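Local coordinates for KLLA0C04147p (Kluyveromyces lactis, PDB 5H2A), which is the ankyrin-repeat domain of an oxysterol-binding-protein family member that, as a whole, probably binds and transfers sterols, at residues A[54-59]-A[88-93]; A[95-100]-A[130-135]; A[119-124]-A[178-183]; A[167-172]-A[207-212]. One frame throughout, in Å; residues are numbered along the deposited sequence.

Contact 1: residues A[54-59]-A[88-93]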
loop_
_atom_site.group_PDB
_atom_site.type_symbol
_atom_site.label_atom_id
_atom_site.label_comp_id
_atom_site.label_asym_id
_atom_site.label_seq_id
_atom_site.Cartn_x
_atom_site.Cartn_y
_atom_site.Cartn_z
ATOM N N ILE A 54 10.776 -9.368 13.802
ATOM C CA ILE A 54 10.501 -9.230 15.235
ATOM C C ILE A 54 9.026 -8.955 15.483
ATOM O O ILE A 54 8.442 -9.462 16.452
ATOM C CB ILE A 54 11.380 -8.127 15.847
ATOM C CG1 ILE A 54 12.793 -8.646 16.099
ATOM C CG2 ILE A 54 10.790 -7.633 17.180
ATOM C CD1 ILE A 54 13.729 -7.534 16.572
ATOM N N LEU A 55 8.391 -8.151 14.617
ATOM C CA LEU A 55 6.966 -7.913 14.833
ATOM C C LEU A 55 6.144 -9.177 14.584
ATOM O O LEU A 55 5.140 -9.403 15.270
ATOM C CB LEU A 55 6.470 -6.753 13.957
ATOM C CG LEU A 55 5.075 -6.201 14.244
ATOM C CD1 LEU A 55 4.875 -5.880 15.726
ATOM C CD2 LEU A 55 4.831 -4.936 13.383
ATOM N N HIS A 56 6.534 -10.012 13.616
ATOM C CA HIS A 56 5.868 -11.305 13.459
ATOM C C HIS A 56 5.981 -12.137 14.729
ATOM O O HIS A 56 4.981 -12.677 15.229
ATOM C CB HIS A 56 6.464 -12.090 12.293
ATOM C CG HIS A 56 6.272 -11.455 10.956
ATOM N ND1 HIS A 56 6.944 -10.316 10.561
ATOM C CD2 HIS A 56 5.515 -11.836 9.899
ATOM C CE1 HIS A 56 6.592 -10.009 9.325
ATOM N NE2 HIS A 56 5.736 -10.925 8.896
ATOM N N TYR A 57 7.204 -12.265 15.268
ATOM C CA TYR A 57 7.375 -13.066 16.477
ATOM C C TYR A 57 6.627 -12.457 17.652
ATOM O O TYR A 57 6.052 -13.184 18.465
ATOM C CB TYR A 57 8.864 -13.213 16.814
ATOM C CG TYR A 57 9.617 -14.036 15.787
ATOM C CD1 TYR A 57 9.143 -15.278 15.394
ATOM C CD2 TYR A 57 10.784 -13.559 15.205
ATOM C CE1 TYR A 57 9.831 -16.042 14.452
ATOM C CE2 TYR A 57 11.470 -14.307 14.258
ATOM C CZ TYR A 57 10.988 -15.543 13.892
ATOM O OH TYR A 57 11.675 -16.293 12.973
ATOM N N ALA A 58 6.593 -11.129 17.741
ATOM C CA ALA A 58 5.900 -10.485 18.860
ATOM C C ALA A 58 4.392 -10.757 18.816
ATOM O O ALA A 58 3.780 -11.053 19.852
ATOM C CB ALA A 58 6.182 -8.974 18.868
ATOM N N VAL A 59 3.773 -10.651 17.636
ATOM C CA VAL A 59 2.367 -11.045 17.501
ATOM C C VAL A 59 2.169 -12.482 17.983
ATOM O O VAL A 59 1.168 -12.802 18.639
ATOM C CB VAL A 59 1.892 -10.862 16.043
ATOM C CG1 VAL A 59 0.515 -11.531 15.813
ATOM C CG2 VAL A 59 1.860 -9.397 15.688
ATOM N N VAL A 88 6.096 -2.616 8.794
ATOM C CA VAL A 88 4.878 -3.203 9.352
ATOM C C VAL A 88 4.184 -4.127 8.353
ATOM O O VAL A 88 3.349 -4.954 8.740
ATOM C CB VAL A 88 3.963 -2.056 9.846
ATOM C CG1 VAL A 88 3.396 -1.245 8.665
ATOM C CG2 VAL A 88 2.846 -2.594 10.723
ATOM N N ASN A 89 4.544 -4.039 7.068
ATOM C CA ASN A 89 3.999 -4.920 6.042
ATOM C C ASN A 89 4.989 -5.981 5.570
ATOM O O ASN A 89 4.769 -6.580 4.512
ATOM C CB ASN A 89 3.538 -4.090 4.841
ATOM C CG ASN A 89 2.547 -3.041 5.224
ATOM O OD1 ASN A 89 1.544 -3.353 5.866
ATOM N ND2 ASN A 89 2.812 -1.781 4.837
ATOM N N LYS A 90 6.082 -6.196 6.303
ATOM C CA LYS A 90 7.032 -7.270 5.984
ATOM C C LYS A 90 6.344 -8.628 5.850
ATOM O O LYS A 90 5.575 -9.050 6.717
ATOM C CB LYS A 90 8.106 -7.335 7.083
ATOM C CG LYS A 90 9.073 -8.525 6.976
ATOM C CD LYS A 90 9.949 -8.454 5.730
ATOM C CE LYS A 90 10.888 -9.681 5.669
ATOM N NZ LYS A 90 11.714 -9.679 4.429
ATOM N N GLN A 91 6.655 -9.348 4.775
ATOM C CA GLN A 91 6.143 -10.699 4.595
ATOM C C GLN A 91 7.196 -11.725 5.001
ATOM O O GLN A 91 8.366 -11.605 4.616
ATOM C CB GLN A 91 5.727 -10.924 3.142
ATOM C CG GLN A 91 4.505 -10.125 2.716
ATOM C CD GLN A 91 4.203 -10.346 1.253
ATOM O OE1 GLN A 91 4.779 -9.685 0.398
ATOM N NE2 GLN A 91 3.341 -11.313 0.959
ATOM N N ASP A 92 6.774 -12.734 5.761
ATOM C CA ASP A 92 7.660 -13.796 6.227
ATOM C C ASP A 92 7.763 -14.885 5.153
ATOM O O ASP A 92 7.387 -14.671 3.999
ATOM C CB ASP A 92 7.173 -14.336 7.583
ATOM C CG ASP A 92 5.831 -15.096 7.494
ATOM O OD1 ASP A 92 5.368 -15.459 6.388
ATOM O OD2 ASP A 92 5.240 -15.361 8.567
ATOM N N GLN A 93 8.257 -16.072 5.513
ATOM C CA GLN A 93 8.509 -17.095 4.501
ATOM C C GLN A 93 7.238 -17.723 3.946
ATOM O O GLN A 93 7.313 -18.392 2.914
ATOM C CB GLN A 93 9.412 -18.200 5.064
ATOM C CG GLN A 93 8.871 -18.882 6.310
ATOM C CD GLN A 93 9.744 -20.053 6.751
ATOM O OE1 GLN A 93 10.786 -20.326 6.148
ATOM N NE2 GLN A 93 9.322 -20.751 7.801
#
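His56 meets Lys90 because its CG stands anti to its own carbonyl carbon (chi1 -64°), which swings the imidazole out from the helix toward the loop 88-93. On the loop, the CG of Lys90, anti to the backbone N, passes beside the ring together with CB; the bend at chi2 then turns the amine away to a salt bridge with Glu52. The two side chains cross at about a right angle, with Lys90 CG 3.7 Å from His56 CE1. The polar link is modest: His56 NE2 lies 2.9 Å from Lys90 O, close to the ring plane, but the N-H points well off the oxygen (116°) and the bond is weak. The main partner of NE2 is the carbonyl of Asn96, so this one nitrogen faces two backbone oxygens of the loop.

Asp92 approaches further round the ring. Its OD2 is 3.8 Å from His56 CD2, with the carboxylate turned 34° from the imidazole, while OD1 accepts from the backbone N of Asp94 and of Asn96. One helix residue back, Leu55 lies alongside Val88, both pointing the same way, with CD2 4.1 Å from Val88 CG2.

His56, bonded to Asn96 O in the loop ahead of helix 98-104, resembles the histidine of ankyrin repeats that ties one repeat to the next. Helix 54-61 packs through Ile54 and Tyr57 on helix 12-25, through Leu55 and Ala58 on helix 64-74, and through His56 and Val59 on helix 98-104.

Contact 2: residues A[95-100]-A[130-135]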
loop_
_atom_site.group_PDB
_atom_site.type_symbol
_atom_site.label_atom_id
_atom_site.label_comp_id
_atom_site.label_asym_id
_atom_site.label_seq_id
_atom_site.Cartn_x
_atom_site.Cartn_y
_atom_site.Cartn_z
ATOM N N GLY A 95 4.638 -15.666 3.239
ATOM C CA GLY A 95 3.940 -14.508 2.712
ATOM C C GLY A 95 3.081 -13.763 3.718
ATOM O O GLY A 95 2.380 -12.816 3.331
ATOM N N ASN A 96 3.125 -14.140 4.993
ATOM C CA ASN A 96 2.285 -13.509 5.999
ATOM C C ASN A 96 2.909 -12.237 6.547
ATOM O O ASN A 96 4.116 -12.179 6.820
ATOM C CB ASN A 96 2.013 -14.499 7.131
ATOM C CG ASN A 96 0.987 -15.544 6.733
ATOM O OD1 ASN A 96 0.015 -15.225 6.058
ATOM N ND2 ASN A 96 1.210 -16.797 7.130
ATOM N N THR A 97 2.076 -11.213 6.696
ATOM C CA THR A 97 2.405 -9.993 7.420
ATOM C C THR A 97 2.047 -10.170 8.886
ATOM O O THR A 97 1.342 -11.127 9.261
ATOM C CB THR A 97 1.616 -8.815 6.842
ATOM O OG1 THR A 97 0.221 -9.061 7.053
ATOM C CG2 THR A 97 1.895 -8.639 5.344
ATOM N N PRO A 98 2.481 -9.249 9.759
ATOM C CA PRO A 98 2.029 -9.342 11.158
ATOM C C PRO A 98 0.519 -9.317 11.271
ATOM O O PRO A 98 -0.042 -9.971 12.153
ATOM C CB PRO A 98 2.669 -8.112 11.815
ATOM C CG PRO A 98 3.950 -7.881 10.991
ATOM C CD PRO A 98 3.498 -8.197 9.572
ATOM N N LEU A 99 -0.149 -8.591 10.374
ATOM C CA LEU A 99 -1.610 -8.510 10.418
ATOM C C LEU A 99 -2.254 -9.853 10.071
ATOM O O LEU A 99 -3.260 -10.234 10.686
ATOM C CB LEU A 99 -2.092 -7.401 9.476
ATOM C CG LEU A 99 -3.605 -7.157 9.490
ATOM C CD1 LEU A 99 -4.060 -6.790 10.895
ATOM C CD2 LEU A 99 -3.958 -6.050 8.489
ATOM N N HIS A 100 -1.702 -10.579 9.082
ATOM C CA HIS A 100 -2.153 -11.948 8.814
ATOM C C HIS A 100 -2.131 -12.790 10.088
ATOM O O HIS A 100 -3.075 -13.533 10.383
ATOM C CB HIS A 100 -1.257 -12.637 7.777
ATOM C CG HIS A 100 -1.516 -12.251 6.359
ATOM N ND1 HIS A 100 -0.794 -11.278 5.711
ATOM C CD2 HIS A 100 -2.376 -12.759 5.442
ATOM C CE1 HIS A 100 -1.224 -11.166 4.467
ATOM N NE2 HIS A 100 -2.171 -12.069 4.272
ATOM N N LEU A 130 -4.256 -15.320 0.329
ATOM C CA LEU A 130 -5.255 -14.802 1.257
ATOM C C LEU A 130 -4.833 -13.434 1.776
ATOM O O LEU A 130 -3.649 -13.212 2.058
ATOM C CB LEU A 130 -5.437 -15.746 2.437
ATOM C CG LEU A 130 -5.881 -17.166 2.090
ATOM C CD1 LEU A 130 -6.033 -17.969 3.361
ATOM C CD2 LEU A 130 -7.188 -17.143 1.297
ATOM N N GLN A 131 -5.806 -12.535 1.911
ATOM C CA GLN A 131 -5.602 -11.260 2.591
ATOM C C GLN A 131 -5.692 -11.485 4.091
ATOM O O GLN A 131 -6.203 -12.516 4.535
ATOM C CB GLN A 131 -6.659 -10.246 2.151
ATOM C CG GLN A 131 -6.499 -9.788 0.697
ATOM C CD GLN A 131 -7.646 -8.890 0.254
ATOM O OE1 GLN A 131 -8.052 -7.996 0.975
ATOM N NE2 GLN A 131 -8.199 -9.165 -0.920
ATOM N N PRO A 132 -5.194 -10.546 4.905
ATOM C CA PRO A 132 -5.229 -10.784 6.358
ATOM C C PRO A 132 -6.624 -11.062 6.904
ATOM O O PRO A 132 -6.777 -11.954 7.745
ATOM C CB PRO A 132 -4.627 -9.491 6.935
ATOM C CG PRO A 132 -3.640 -9.068 5.895
ATOM C CD PRO A 132 -4.374 -9.368 4.566
ATOM N N ILE A 133 -7.659 -10.353 6.432
ATOM C CA ILE A 133 -8.996 -10.584 6.983
ATOM C C ILE A 133 -9.446 -12.021 6.734
ATOM O O ILE A 133 -10.232 -12.584 7.505
ATOM C CB ILE A 133 -9.990 -9.558 6.394
ATOM C CG1 ILE A 133 -11.352 -9.656 7.093
ATOM C CG2 ILE A 133 -10.128 -9.732 4.886
ATOM C CD1 ILE A 133 -12.351 -8.647 6.527
ATOM N N GLU A 134 -8.962 -12.634 5.657
ATOM C CA GLU A 134 -9.349 -13.997 5.340
ATOM C C GLU A 134 -8.695 -15.034 6.246
ATOM O O GLU A 134 -9.062 -16.212 6.157
ATOM C CB GLU A 134 -9.008 -14.276 3.875
ATOM C CG GLU A 134 -9.668 -13.261 2.908
ATOM C CD GLU A 134 -9.449 -13.622 1.458
ATOM O OE1 GLU A 134 -10.385 -14.142 0.805
ATOM O OE2 GLU A 134 -8.325 -13.393 0.974
ATOM N N MET A 135 -7.740 -14.638 7.100
ATOM C CA MET A 135 -7.151 -15.543 8.092
ATOM C C MET A 135 -8.010 -15.693 9.340
ATOM O O MET A 135 -7.736 -16.577 10.160
ATOM C CB MET A 135 -5.756 -15.041 8.531
ATOM C CG MET A 135 -4.803 -14.761 7.395
ATOM S SD MET A 135 -4.284 -16.281 6.580
ATOM C CE MET A 135 -2.960 -16.854 7.665
#
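His100 lies against Pro132, and its atoms from CB outward carry most of the contact. CB and CD2 run beside Met135, whose CG is 3.7 Å from His100 CD2 near the ring plane; the sulfur is farther off, at the edge. Over one face sits Pro132, its CG 3.5 Å from the centroid of the His100 ring and 11° off the normal, a CH-pi contact. That Pro132 carbon covers CG, ND1 and CE1, 3.5 Å from His100 CE1. ND1 accepts from Thr97 N at 3.0 Å, nearly straight, and is also hydrogen-bonded to Thr97 OG1 at 2.8 Å. Thr97 OG1 accepts from His100 N at 3.2 Å, completing a capping box at the start of helix 98-104. At the tip, NE2 donates to Leu130 O at 2.9 Å, in the ring plane. An alanine in place of His100 would probably leave Leu130 O without this donor and open a gap against Pro132.

Thr97-Pro98-Leu99-His100 is the TPLH signature of ankyrin repeats, its histidine pinned between helix start and following loop. Leu99 CG meets Pro132 CB at 3.6 Å. Leu99 and Pro132 both touch Met145 of helix 139-165; Leu99 also packs on helix 108-115, and Pro98 on helix 54-61.

Contact 3: residues A[119-124]-A[178-183]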
loop_
_atom_site.group_PDB
_atom_site.type_symbol
_atom_site.label_atom_id
_atom_site.label_comp_id
_atom_site.label_asym_id
_atom_site.label_seq_id
_atom_site.Cartn_x
_atom_site.Cartn_y
_atom_site.Cartn_z
ATOM N N ASP A 119 0.481 3.386 7.624
ATOM C CA ASP A 119 1.118 2.741 6.480
ATOM C C ASP A 119 0.703 1.278 6.298
ATOM O O ASP A 119 1.270 0.587 5.440
ATOM C CB ASP A 119 2.643 2.839 6.618
ATOM C CG ASP A 119 3.103 4.257 6.916
ATOM O OD1 ASP A 119 2.577 5.181 6.270
ATOM O OD2 ASP A 119 3.957 4.453 7.807
ATOM N N ILE A 120 -0.263 0.793 7.082
ATOM C CA ILE A 120 -0.663 -0.606 6.992
ATOM C C ILE A 120 -1.163 -0.895 5.583
ATOM O O ILE A 120 -1.742 -0.034 4.914
ATOM C CB ILE A 120 -1.748 -0.947 8.030
ATOM C CG1 ILE A 120 -1.815 -2.458 8.271
ATOM C CG2 ILE A 120 -3.120 -0.427 7.573
ATOM C CD1 ILE A 120 -0.524 -3.024 8.951
ATOM N N ASN A 121 -0.899 -2.103 5.105
ATOM C CA ASN A 121 -1.482 -2.572 3.850
ATOM C C ASN A 121 -2.206 -3.887 4.142
ATOM O O ASN A 121 -1.589 -4.959 4.165
ATOM C CB ASN A 121 -0.420 -2.724 2.762
ATOM C CG ASN A 121 -1.032 -3.048 1.414
ATOM O OD1 ASN A 121 -2.227 -3.323 1.324
ATOM N ND2 ASN A 121 -0.221 -3.048 0.371
ATOM N N ASP A 122 -3.525 -3.800 4.363
ATOM C CA ASP A 122 -4.359 -4.966 4.602
ATOM C C ASP A 122 -4.807 -5.654 3.313
ATOM O O ASP A 122 -5.727 -6.491 3.372
ATOM C CB ASP A 122 -5.583 -4.594 5.450
ATOM C CG ASP A 122 -6.517 -3.613 4.748
ATOM O OD1 ASP A 122 -6.117 -2.973 3.749
ATOM O OD2 ASP A 122 -7.667 -3.480 5.208
ATOM N N CYS A 123 -4.187 -5.336 2.170
ATOM C CA CYS A 123 -4.496 -5.997 0.900
ATOM C C CYS A 123 -3.461 -7.033 0.487
ATOM O O CYS A 123 -3.659 -7.732 -0.517
ATOM C CB CYS A 123 -4.636 -4.949 -0.208
ATOM S SG CYS A 123 -6.031 -3.846 0.086
ATOM N N ILE A 124 -2.375 -7.172 1.241
ATOM C CA ILE A 124 -1.290 -8.071 0.849
ATOM C C ILE A 124 -1.745 -9.525 0.902
ATOM O O ILE A 124 -2.366 -9.973 1.879
ATOM C CB ILE A 124 -0.070 -7.822 1.749
ATOM C CG1 ILE A 124 0.489 -6.422 1.449
ATOM C CG2 ILE A 124 0.959 -8.921 1.568
ATOM C CD1 ILE A 124 1.513 -5.925 2.442
ATOM N N ASN A 178 1.038 5.105 -1.689
ATOM C CA ASN A 178 0.713 4.035 -0.746
ATOM C C ASN A 178 0.118 2.878 -1.535
ATOM O O ASN A 178 -0.982 3.024 -2.097
ATOM C CB ASN A 178 -0.279 4.545 0.300
ATOM C CG ASN A 178 -0.667 3.495 1.340
ATOM O OD1 ASN A 178 -0.442 2.297 1.168
ATOM N ND2 ASN A 178 -1.272 3.953 2.425
ATOM N N PRO A 179 0.781 1.711 -1.603
ATOM C CA PRO A 179 0.233 0.589 -2.381
ATOM C C PRO A 179 -1.159 0.178 -1.944
ATOM O O PRO A 179 -1.931 -0.342 -2.762
ATOM C CB PRO A 179 1.246 -0.549 -2.135
ATOM C CG PRO A 179 2.489 0.128 -1.687
ATOM C CD PRO A 179 2.064 1.373 -0.959
ATOM N N ARG A 180 -1.493 0.366 -0.668
ATOM C CA ARG A 180 -2.847 0.062 -0.227
ATOM C C ARG A 180 -3.861 0.918 -0.978
ATOM O O ARG A 180 -4.947 0.441 -1.334
ATOM C CB ARG A 180 -2.970 0.282 1.282
ATOM C CG ARG A 180 -4.297 -0.223 1.876
ATOM C CD ARG A 180 -4.584 0.446 3.220
ATOM N NE ARG A 180 -5.634 -0.241 3.971
ATOM C CZ ARG A 180 -6.037 0.145 5.175
ATOM N NH1 ARG A 180 -5.491 1.219 5.728
ATOM N NH2 ARG A 180 -6.985 -0.523 5.810
ATOM N N ASN A 181 -3.522 2.185 -1.229
ATOM C CA ASN A 181 -4.463 3.083 -1.908
ATOM C C ASN A 181 -4.625 2.713 -3.366
ATOM O O ASN A 181 -5.722 2.831 -3.927
ATOM C CB ASN A 181 -3.998 4.529 -1.775
ATOM C CG ASN A 181 -4.019 4.982 -0.356
ATOM O OD1 ASN A 181 -4.659 4.347 0.485
ATOM N ND2 ASN A 181 -3.316 6.067 -0.059
ATOM N N GLN A 182 -3.547 2.254 -3.999
ATOM C CA GLN A 182 -3.657 1.817 -5.383
ATOM C C GLN A 182 -4.660 0.675 -5.518
ATOM O O GLN A 182 -5.367 0.585 -6.528
ATOM C CB GLN A 182 -2.270 1.417 -5.897
ATOM C CG GLN A 182 -2.219 0.995 -7.357
ATOM C CD GLN A 182 -2.604 2.113 -8.314
ATOM O OE1 GLN A 182 -3.740 2.176 -8.798
ATOM N NE2 GLN A 182 -1.652 2.997 -8.601
ATOM N N GLU A 183 -4.768 -0.184 -4.496
ATOM C CA GLU A 183 -5.739 -1.281 -4.532
ATOM C C GLU A 183 -7.154 -0.829 -4.167
ATOM O O GLU A 183 -8.135 -1.316 -4.747
ATOM C CB GLU A 183 -5.304 -2.402 -3.577
ATOM C CG GLU A 183 -4.107 -3.198 -4.047
ATOM C CD GLU A 183 -4.267 -3.658 -5.482
ATOM O OE1 GLU A 183 -5.342 -4.220 -5.802
ATOM O OE2 GLU A 183 -3.329 -3.445 -6.285
HETATM O O HOH W 1 0.986 0.619 2.663
HETATM O O HOH W 2 -2.515 2.467 4.727
#
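Arg180 and Asp122 meet with their flat ends almost perpendicular, the guanidinium and carboxylate planes 87° apart. The arginine grips side-on with two nitrogens, through two hydrogen bonds of a salt bridge: NE is 2.8 Å from Asp122 OD1 and NH2 is 3.1 Å from Asp122 OD2. Neither bond is straight, and both come from above the carboxylate plane. The extended chain of Arg180, CG to NE, carries the guanidinium past Asn121 to Asp122. Asp122 turns to it with CG between its backbone N and carbonyl carbon (chi1 64°).

Ile120 covers part of one guanidinium face, its CG2 3.4 Å from Arg180 NH1 and offset toward the rim. Asn121 slides past Arg180 in the opposite direction, amide and guanidinium planes 40° apart, with OD1 3.7 Å from Arg180 CB. Beside this pair two waters bridge the segments. One donates to Asp119 O and Asn178 OD1; the other donates to Ile120 O and accepts from Asn178 ND2, with a weak bond from Arg180 NH1.

Asp122 OD2 also forms a salt bridge with Arg149, and Arg180 makes a cation-pi contact with Tyr152, which joins both charges to helix 139-165. A leucine in place of Arg180 would probably leave Asp122 with Arg149 but without this two-nitrogen grip, and its carboxylate freer to turn.

Within the loop, Asn121 OD1 accepts from Cys123 N at 2.9 Å. Across the contact, Asn178 caps helix 179-184 through Arg180 N. The Asx turn and type I beta turn of 119-124, in the range of the ankyrin repeat family, are thus held by a salt bridge to an N-capped helix start.

Contact 4: residues A[167-172]-A[207-212]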
loop_
_atom_site.group_PDB
_atom_site.type_symbol
_atom_site.label_atom_id
_atom_site.label_comp_id
_atom_site.label_asym_id
_atom_site.label_seq_id
_atom_site.Cartn_x
_atom_site.Cartn_y
_atom_site.Cartn_z
ATOM N N ARG A 167 -6.850 20.134 -8.340
ATOM C CA ARG A 167 -5.861 19.935 -9.402
ATOM C C ARG A 167 -4.455 19.744 -8.831
ATOM O O ARG A 167 -3.468 20.263 -9.356
ATOM C CB ARG A 167 -5.884 21.093 -10.407
ATOM C CG ARG A 167 -7.242 21.341 -11.046
ATOM C CD ARG A 167 -7.163 22.500 -12.046
ATOM N NE ARG A 167 -6.473 22.070 -13.257
ATOM C CZ ARG A 167 -5.301 22.529 -13.668
ATOM N NH1 ARG A 167 -4.683 23.477 -12.977
ATOM N NH2 ARG A 167 -4.768 22.062 -14.791
ATOM N N ASP A 168 -4.357 18.963 -7.754
ATOM C CA ASP A 168 -3.146 18.909 -6.937
ATOM C C ASP A 168 -2.382 17.626 -7.270
ATOM O O ASP A 168 -2.583 16.576 -6.657
ATOM C CB ASP A 168 -3.528 19.008 -5.462
ATOM C CG ASP A 168 -2.327 19.176 -4.549
ATOM O OD1 ASP A 168 -1.203 18.870 -4.987
ATOM O OD2 ASP A 168 -2.527 19.597 -3.388
ATOM N N ILE A 169 -1.474 17.732 -8.244
ATOM C CA ILE A 169 -0.727 16.577 -8.743
ATOM C C ILE A 169 0.146 15.963 -7.649
ATOM O O ILE A 169 0.304 14.739 -7.582
ATOM C CB ILE A 169 0.123 16.984 -9.960
ATOM C CG1 ILE A 169 -0.780 17.401 -11.120
ATOM C CG2 ILE A 169 1.040 15.849 -10.379
ATOM C CD1 ILE A 169 -1.559 16.257 -11.702
ATOM N N ASP A 170 0.774 16.799 -6.815
ATOM C CA ASP A 170 1.583 16.264 -5.723
ATOM C C ASP A 170 0.737 15.444 -4.757
ATOM O O ASP A 170 1.148 14.364 -4.323
ATOM C CB ASP A 170 2.276 17.392 -4.965
ATOM C CG ASP A 170 3.354 18.063 -5.783
ATOM O OD1 ASP A 170 3.872 17.428 -6.726
ATOM O OD2 ASP A 170 3.697 19.215 -5.464
ATOM N N HIS A 171 -0.437 15.957 -4.392
ATOM C CA HIS A 171 -1.323 15.243 -3.484
ATOM C C HIS A 171 -1.787 13.929 -4.101
ATOM O O HIS A 171 -1.754 12.879 -3.448
ATOM C CB HIS A 171 -2.519 16.132 -3.135
ATOM C CG HIS A 171 -3.384 15.589 -2.042
ATOM N ND1 HIS A 171 -4.580 16.175 -1.685
ATOM C CD2 HIS A 171 -3.227 14.525 -1.218
ATOM C CE1 HIS A 171 -5.126 15.491 -0.694
ATOM N NE2 HIS A 171 -4.320 14.489 -0.389
ATOM N N LEU A 172 -2.227 13.976 -5.366
ATOM C CA LEU A 172 -2.601 12.757 -6.083
ATOM C C LEU A 172 -1.461 11.750 -6.092
ATOM O O LEU A 172 -1.677 10.551 -5.857
ATOM C CB LEU A 172 -3.013 13.101 -7.519
ATOM C CG LEU A 172 -4.361 13.804 -7.726
ATOM C CD1 LEU A 172 -4.416 14.322 -9.159
ATOM C CD2 LEU A 172 -5.516 12.830 -7.469
ATOM N N ASP A 207 -8.787 19.564 -19.375
ATOM C CA ASP A 207 -7.709 19.712 -18.405
ATOM C C ASP A 207 -6.628 18.712 -18.811
ATOM O O ASP A 207 -6.632 17.560 -18.392
ATOM C CB ASP A 207 -8.229 19.481 -16.987
ATOM C CG ASP A 207 -7.226 19.898 -15.923
ATOM O OD1 ASP A 207 -6.007 19.941 -16.231
ATOM O OD2 ASP A 207 -7.648 20.191 -14.782
ATOM N N ILE A 208 -5.696 19.166 -19.652
ATOM C CA ILE A 208 -4.663 18.284 -20.195
ATOM C C ILE A 208 -3.802 17.716 -19.079
ATOM O O ILE A 208 -3.499 16.514 -19.053
ATOM C CB ILE A 208 -3.810 19.046 -21.226
ATOM C CG1 ILE A 208 -4.653 19.347 -22.470
ATOM C CG2 ILE A 208 -2.559 18.246 -21.582
ATOM C CD1 ILE A 208 -4.011 20.356 -23.434
ATOM N N LEU A 209 -3.382 18.578 -18.146
ATOM C CA LEU A 209 -2.561 18.143 -17.013
ATOM C C LEU A 209 -3.198 16.975 -16.264
ATOM O O LEU A 209 -2.534 15.971 -15.951
ATOM C CB LEU A 209 -2.348 19.317 -16.052
ATOM C CG LEU A 209 -1.526 19.016 -14.790
ATOM C CD1 LEU A 209 -0.067 18.816 -15.156
ATOM C CD2 LEU A 209 -1.680 20.119 -13.758
ATOM N N LEU A 210 -4.485 17.103 -15.942
ATOM C CA LEU A 210 -5.150 16.078 -15.145
ATOM C C LEU A 210 -5.492 14.854 -15.985
ATOM O O LEU A 210 -5.405 13.729 -15.490
ATOM C CB LEU A 210 -6.412 16.639 -14.480
ATOM C CG LEU A 210 -6.183 17.246 -13.086
ATOM C CD1 LEU A 210 -5.729 16.188 -12.093
ATOM C CD2 LEU A 210 -5.154 18.393 -13.150
ATOM N N CYS A 211 -5.871 15.041 -17.253
ATOM C CA CYS A 211 -6.086 13.873 -18.110
ATOM C C CYS A 211 -4.820 13.038 -18.243
ATOM O O CYS A 211 -4.878 11.805 -18.204
ATOM C CB CYS A 211 -6.579 14.298 -19.488
ATOM S SG CYS A 211 -8.274 14.875 -19.439
ATOM N N ARG A 212 -3.667 13.686 -18.429
ATOM C CA ARG A 212 -2.415 12.932 -18.517
ATOM C C ARG A 212 -2.160 12.134 -17.243
ATOM O O ARG A 212 -1.771 10.959 -17.301
ATOM C CB ARG A 212 -1.246 13.881 -18.795
ATOM C CG ARG A 212 -0.210 13.299 -19.747
ATOM C CD ARG A 212 1.071 14.128 -19.796
ATOM N NE ARG A 212 0.869 15.489 -20.283
ATOM C CZ ARG A 212 0.600 15.799 -21.548
ATOM N NH1 ARG A 212 0.476 14.842 -22.459
ATOM N NH2 ARG A 212 0.450 17.066 -21.898
#
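Ile169, Leu172, Leu209 and Leu210 make the apolar centre between the first turns of two helices. Leu210 CD1 is 3.7 Å from Leu172 CD1, the two side chains crossing at about a right angle, and Ile169 slides past Leu210 in the opposite direction. Ile169 meets Leu209 end to end, CG1 to Leu209 CD2 at 3.9 Å.

Farther out, Arg167 crosses Leu210 obliquely, CB and NE beside CD2, while NH2 touches Leu209 CD2. Its chain bends at chi3 (74°), which aims the guanidinium at Asp207, tip to tip. NE reaches Asp207 OD2 at 2.7 Å and NH2 reaches Asp207 OD1 at 2.8 Å. Both bonds are nearly straight and come from the syn side but tilted out of the carboxylate plane, the two planes 30° apart. OD1 also accepts from Leu210 N, 3.2 Å from it, on the face opposite to NH2. Asp207 thus caps helix 208-215 while holding the arginine.

Arg167 takes positive phi in the Schellman motif that ends helix 139-165, and Asp168 then N-caps helix 169-176. Leu172 packs back on Phe160, Ala163 and Phe164 of helix 139-165. Leu210 rests on Phe202 of helix 198-204, and Cys211 touches helix 249-268.

Reading from the N terminus, contact 1 closes a loop of 28 residues, bringing the stretch after helix 64-74 back to helix 54-61. Contact 2 opens afterwards, in series with it, and joins helix 98-104 to the loop before helix 139-165. Contact 3 starts at 119-124, between the two segments of contact 2, and ends beyond helix 139-165, so contacts 2 and 3 cross. Contact 4 begins before 178-183 and ends after it, crossing contact 3 in turn. The first three touch one another: Asn89 bonds to Asp119 and Asn121, Val88 O packs on Pro98, and His100 and Pro132 pack on Ile124 O. Contact 4 stands apart, its nearest atoms about 7 Å from contact 3, tying together helices farther toward the C terminus.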